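Side-chain contacts in Nsp15 (Middle East respiratory syndrome-related coronavirus, PDB 5YVD), which is a hexameric endoribonuclease of the EndoU clan that probably cleaves RNA at uridylates: residues A[84-87]-A[92-95]; A[58-63]-A[99-104]. All blocks are in the same frame, centred on the assembly; numbering follows the deposited sequence.

Contact 1. Residues A[84-87]-A[92-95]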
loop_
_atom_site.group_PDB
_atom_site.type_symbol
_atom_site.label_atom_id
_atom_site.label_comp_id
_atom_site.label_asym_id
_atom_site.label_seq_id
_atom_site.Cartn_x
_atom_site.Cartn_y
_atom_site.Cartn_z
ATOM N N VAL A 84 -14.704 10.659 -22.194
ATOM C CA VAL A 84 -14.808 10.145 -20.848
ATOM C C VAL A 84 -15.267 11.296 -19.978
ATOM O O VAL A 84 -14.918 12.455 -20.229
ATOM C CB VAL A 84 -13.443 9.585 -20.397
ATOM C CG1 VAL A 84 -12.656 10.597 -19.570
ATOM C CG2 VAL A 84 -13.625 8.266 -19.673
ATOM N N LEU A 85 -16.085 10.978 -18.987
ATOM C CA LEU A 85 -16.741 11.990 -18.185
ATOM C C LEU A 85 -16.267 11.891 -16.761
ATOM O O LEU A 85 -16.390 10.820 -16.148
ATOM C CB LEU A 85 -18.242 11.785 -18.247
ATOM C CG LEU A 85 -18.936 12.186 -19.558
ATOM C CD1 LEU A 85 -20.434 11.924 -19.445
ATOM C CD2 LEU A 85 -18.717 13.652 -19.911
ATOM N N TRP A 86 -15.715 12.996 -16.242
ATOM C CA TRP A 86 -15.224 13.052 -14.849
ATOM C C TRP A 86 -16.335 13.485 -13.914
ATOM O O TRP A 86 -17.026 14.467 -14.192
ATOM C CB TRP A 86 -14.029 14.001 -14.708
ATOM C CG TRP A 86 -13.245 13.842 -13.422
ATOM C CD1 TRP A 86 -13.161 14.737 -12.388
ATOM C CD2 TRP A 86 -12.413 12.730 -13.047
ATOM N NE1 TRP A 86 -12.321 14.253 -11.398
ATOM C CE2 TRP A 86 -11.858 13.025 -11.773
ATOM C CE3 TRP A 86 -12.076 11.520 -13.664
ATOM C CZ2 TRP A 86 -11.002 12.150 -11.106
ATOM C CZ3 TRP A 86 -11.182 10.644 -12.989
ATOM C CH2 TRP A 86 -10.673 10.968 -11.732
ATOM N N ASP A 87 -16.511 12.720 -12.835
ATOM C CA ASP A 87 -17.379 13.093 -11.715
ATOM C C ASP A 87 -16.548 13.692 -10.544
ATOM O O ASP A 87 -15.785 12.977 -9.854
ATOM C CB ASP A 87 -18.178 11.874 -11.251
ATOM C CG ASP A 87 -19.138 12.205 -10.114
ATOM O OD1 ASP A 87 -18.783 13.052 -9.278
ATOM O OD2 ASP A 87 -20.228 11.607 -10.045
ATOM N N ASN A 92 -13.899 10.293 -9.682
ATOM C CA ASN A 92 -13.870 9.068 -10.449
ATOM C C ASN A 92 -14.532 9.392 -11.764
ATOM O O ASN A 92 -14.995 10.503 -12.004
ATOM C CB ASN A 92 -14.618 7.920 -9.695
ATOM C CG ASN A 92 -14.187 6.497 -10.136
ATOM O OD1 ASN A 92 -13.912 6.241 -11.300
ATOM N ND2 ASN A 92 -14.149 5.574 -9.197
ATOM N N ILE A 93 -14.596 8.384 -12.605
ATOM C CA ILE A 93 -15.171 8.484 -13.919
ATOM C C ILE A 93 -16.570 7.886 -13.907
ATOM O O ILE A 93 -16.926 7.127 -12.995
ATOM C CB ILE A 93 -14.228 7.762 -14.887
ATOM C CG1 ILE A 93 -13.913 8.663 -16.041
ATOM C CG2 ILE A 93 -14.747 6.419 -15.382
ATOM C CD1 ILE A 93 -12.645 8.221 -16.700
ATOM N N TYR A 94 -17.380 8.230 -14.900
ATOM C CA TYR A 94 -18.676 7.586 -15.015
ATOM C C TYR A 94 -18.406 6.242 -15.680
ATOM O O TYR A 94 -17.879 6.209 -16.790
ATOM C CB TYR A 94 -19.676 8.437 -15.806
ATOM C CG TYR A 94 -21.018 7.761 -15.990
ATOM C CD1 TYR A 94 -21.253 6.945 -17.080
ATOM C CD2 TYR A 94 -22.044 7.923 -15.073
ATOM C CE1 TYR A 94 -22.474 6.330 -17.277
ATOM C CE2 TYR A 94 -23.277 7.306 -15.259
ATOM C CZ TYR A 94 -23.481 6.505 -16.369
ATOM O OH TYR A 94 -24.681 5.880 -16.576
ATOM N N GLY A 95 -18.726 5.154 -14.977
ATOM C CA GLY A 95 -18.465 3.804 -15.453
ATOM C C GLY A 95 -17.038 3.415 -15.139
ATOM O O GLY A 95 -16.408 4.051 -14.300
HETATM O O HOH W 1 -17.025 8.233 -18.720
#
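A short antiparallel beta hairpin of the middle domain pairs Trp86 with Ile93 and Asp87 with Asn92. Trp86 and Ile93 form the non-hydrogen-bonded pair, their CA atoms 4.7 Å apart. The second is a hydrogen-bonded pair: Asp87 N donates to Asn92 O (2.8 Å), and Asn92 N returns a longer bond to Asp87 O. Further from the turn, Tyr94 N donates to Leu85 O at 3.0 Å. Beyond that a water spans the gap, donating to Tyr94 O and accepting from Leu85 N. Trp86 and Ile93 share one face of the ladder. CG of Trp86 lies anti to its backbone N (chi1 -165°), and the indole lies over the partner strand. Asn92 O sits 3.5 Å above the plane of the Trp86 ring, over one face and offset toward the rim. At the same ring, CE3 of Trp86 packs 4.1 Å from CG1 of Ile93. That CG1 also meets Leu85 O. Asp87 and Asn92 share the other face. Asn92 OD1 turns back on its own strand and accepts from Ile93 N at 2.6 Å, in the carbonyl plane and on a lone pair, which helps to set the turn of the amide. The Asp87 carboxylate forms a salt bridge with Arg90 in the turn, so a charge pair links turn to strand. Tyr94 OH is hydrogen-bonded to Ala77 O, and its side chain packs on Phe69 and Leu72. Gly95 N is hydrogen-bonded to Asn38 OD1 of a neighbouring subunit. All the touching residues are buried; this is a short two-stranded beta hairpin, packed against helix 69-74 and a neighbouring subunit.

Contact 2. Residues A[58-63]-A[99-104]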
loop_
_atom_site.group_PDB
_atom_site.type_symbol
_atom_site.label_atom_id
_atom_site.label_comp_id
_atom_site.label_asym_id
_atom_site.label_seq_id
_atom_site.Cartn_x
_atom_site.Cartn_y
_atom_site.Cartn_z
ATOM N N TYR A 58 -8.593 11.104 -15.813
ATOM C CA TYR A 58 -8.691 12.461 -15.302
ATOM C C TYR A 58 -8.196 13.506 -16.308
ATOM O O TYR A 58 -8.926 14.424 -16.658
ATOM C CB TYR A 58 -7.917 12.602 -14.007
ATOM C CG TYR A 58 -7.928 14.003 -13.488
ATOM C CD1 TYR A 58 -6.746 14.749 -13.385
ATOM C CD2 TYR A 58 -9.115 14.599 -13.126
ATOM C CE1 TYR A 58 -6.761 16.045 -12.926
ATOM C CE2 TYR A 58 -9.142 15.893 -12.669
ATOM C CZ TYR A 58 -7.973 16.605 -12.574
ATOM O OH TYR A 58 -8.050 17.877 -12.097
ATOM N N ALA A 59 -6.964 13.378 -16.774
ATOM C CA ALA A 59 -6.432 14.387 -17.696
ATOM C C ALA A 59 -7.173 14.439 -19.016
ATOM O O ALA A 59 -7.222 15.485 -19.656
ATOM C CB ALA A 59 -4.955 14.167 -17.957
ATOM N N LYS A 60 -7.751 13.333 -19.416
ATOM C CA LYS A 60 -8.461 13.259 -20.655
ATOM C C LYS A 60 -9.923 13.588 -20.477
ATOM O O LYS A 60 -10.666 13.583 -21.410
ATOM C CB LYS A 60 -8.260 11.885 -21.262
ATOM C CG LYS A 60 -7.000 11.783 -22.085
ATOM C CD LYS A 60 -6.437 10.390 -22.117
ATOM C CE LYS A 60 -5.492 10.190 -23.276
ATOM N NZ LYS A 60 -5.616 8.840 -23.861
ATOM N N ARG A 61 -10.329 13.895 -19.264
ATOM C CA ARG A 61 -11.706 14.259 -18.983
ATOM C C ARG A 61 -12.217 15.182 -20.031
ATOM O O ARG A 61 -11.486 15.976 -20.540
ATOM C CB ARG A 61 -11.813 14.901 -17.609
ATOM C CG ARG A 61 -11.825 16.409 -17.586
ATOM C CD ARG A 61 -11.446 16.965 -16.229
ATOM N NE ARG A 61 -10.012 17.046 -16.133
ATOM C CZ ARG A 61 -9.335 18.081 -15.677
ATOM N NH1 ARG A 61 -9.936 19.144 -15.221
ATOM N NH2 ARG A 61 -8.033 18.029 -15.674
ATOM N N ALA A 62 -13.480 15.072 -20.371
ATOM C CA ALA A 62 -14.069 15.958 -21.340
ATOM C C ALA A 62 -14.495 17.274 -20.765
ATOM O O ALA A 62 -15.373 17.315 -19.968
ATOM C CB ALA A 62 -15.253 15.297 -21.952
ATOM N N VAL A 63 -13.904 18.355 -21.236
ATOM C CA VAL A 63 -14.140 19.661 -20.672
ATOM C C VAL A 63 -15.257 20.394 -21.390
ATOM O O VAL A 63 -15.025 21.310 -22.170
ATOM C CB VAL A 63 -12.860 20.479 -20.681
ATOM C CG1 VAL A 63 -13.067 21.816 -19.946
ATOM C CG2 VAL A 63 -11.794 19.659 -19.999
ATOM N N ILE A 99 -13.876 3.880 -24.297
ATOM C CA ILE A 99 -13.810 3.589 -25.737
ATOM C C ILE A 99 -13.087 4.705 -26.478
ATOM O O ILE A 99 -13.531 5.860 -26.497
ATOM C CB ILE A 99 -15.200 3.420 -26.357
ATOM C CG1 ILE A 99 -15.906 2.190 -25.771
ATOM C CG2 ILE A 99 -15.087 3.262 -27.868
ATOM C CD1 ILE A 99 -17.393 2.154 -26.026
ATOM N N GLY A 100 -11.957 4.344 -27.076
ATOM C CA GLY A 100 -11.173 5.268 -27.844
ATOM C C GLY A 100 -10.659 6.404 -27.015
ATOM O O GLY A 100 -10.629 7.532 -27.483
ATOM N N VAL A 101 -10.231 6.119 -25.792
ATOM C CA VAL A 101 -9.670 7.169 -24.924
ATOM C C VAL A 101 -8.322 6.797 -24.293
ATOM O O VAL A 101 -7.419 7.619 -24.268
ATOM C CB VAL A 101 -10.665 7.538 -23.806
ATOM C CG1 VAL A 101 -10.074 8.582 -22.885
ATOM C CG2 VAL A 101 -11.950 8.064 -24.400
ATOM N N CYS A 102 -8.207 5.589 -23.745
ATOM C CA CYS A 102 -6.998 5.132 -23.059
ATOM C C CYS A 102 -6.823 3.646 -23.392
ATOM O O CYS A 102 -7.758 2.848 -23.213
ATOM C CB CYS A 102 -7.146 5.357 -21.554
ATOM S SG CYS A 102 -5.924 4.577 -20.453
ATOM N N LYS A 103 -5.638 3.276 -23.886
ATOM C CA LYS A 103 -5.426 1.909 -24.426
ATOM C C LYS A 103 -5.668 0.805 -23.396
ATOM O O LYS A 103 -6.150 -0.276 -23.727
ATOM C CB LYS A 103 -4.033 1.745 -25.038
ATOM C CG LYS A 103 -3.905 2.213 -26.485
ATOM C CD LYS A 103 -2.432 2.464 -26.864
ATOM C CE LYS A 103 -1.568 1.186 -26.843
ATOM N NZ LYS A 103 -0.104 1.456 -26.721
ATOM N N TYR A 104 -5.351 1.095 -22.148
ATOM C CA TYR A 104 -5.445 0.108 -21.107
ATOM C C TYR A 104 -6.897 -0.193 -20.757
ATOM O O TYR A 104 -7.220 -1.329 -20.455
ATOM C CB TYR A 104 -4.665 0.586 -19.883
ATOM C CG TYR A 104 -4.517 -0.455 -18.810
ATOM C CD1 TYR A 104 -5.486 -0.594 -17.822
ATOM C CD2 TYR A 104 -3.413 -1.316 -18.781
ATOM C CE1 TYR A 104 -5.366 -1.557 -16.839
ATOM C CE2 TYR A 104 -3.291 -2.295 -17.799
ATOM C CZ TYR A 104 -4.269 -2.393 -16.830
ATOM O OH TYR A 104 -4.188 -3.323 -15.839
#
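The segments approach at one point, where the CA atoms of Lys60 and Val101 stand 7.5 Å apart. No backbone hydrogen bond joins them. Residues 58-59 are the last of helix 51-59, and the chain then runs on as a loop to 63. Residues 99-104 have no regular structure. Lys60 reaches across the gap. CB and CD of Lys60 each lie 4.1 Å from CG1 of Val101. The two side chains slide past each other in opposite directions. With CG anti to the carbonyl carbon (chi1 -86°), the Lys60 chain runs out past the Val101 methyl. The ammonium is modelled too near Val101 O for that approach to be trusted. As modelled, it forms a salt bridge with Glu56, one turn back in the helix, and a cation-pi contact with Phe15. This is packing of the helix 51-59 end, in the N-terminal oligomerisation region, on a middle-domain loop. The Arg61 side chain turns back toward the helix end, and Tyr58 O accepts from both Arg61 N and Arg61 NE, from opposite faces of its carbonyl plane. Arg61 NE is 2.9 Å from Tyr58 O. The guanidinium then lies over the Tyr58 ring, with Arg61 NH2 3.4 Å above its plane. Tyr58 OH is hydrogen-bonded to Glu263 of a neighbouring subunit.

In the fold
From the N terminus, the chain first passes helix 2-12 and the strands that follow, then helix 51-59, whose last residues open the segment 58-63. Contact 2 later closes a loop of 35 residues when 99-104 returns to the end of that helix. Contact 1 is nested inside this loop, and closes a turn of only four residues between 84-87 and 92-95. The two centres are about 9 Å apart. They touch directly: Val84 O probably accepts a hydrogen bond from Ala62 N at 3.0 Å, and the Trp86 ring meets Tyr58 edge-to-face. The hairpin of the middle domain is thereby joined to the end of the N-terminal oligomerisation region.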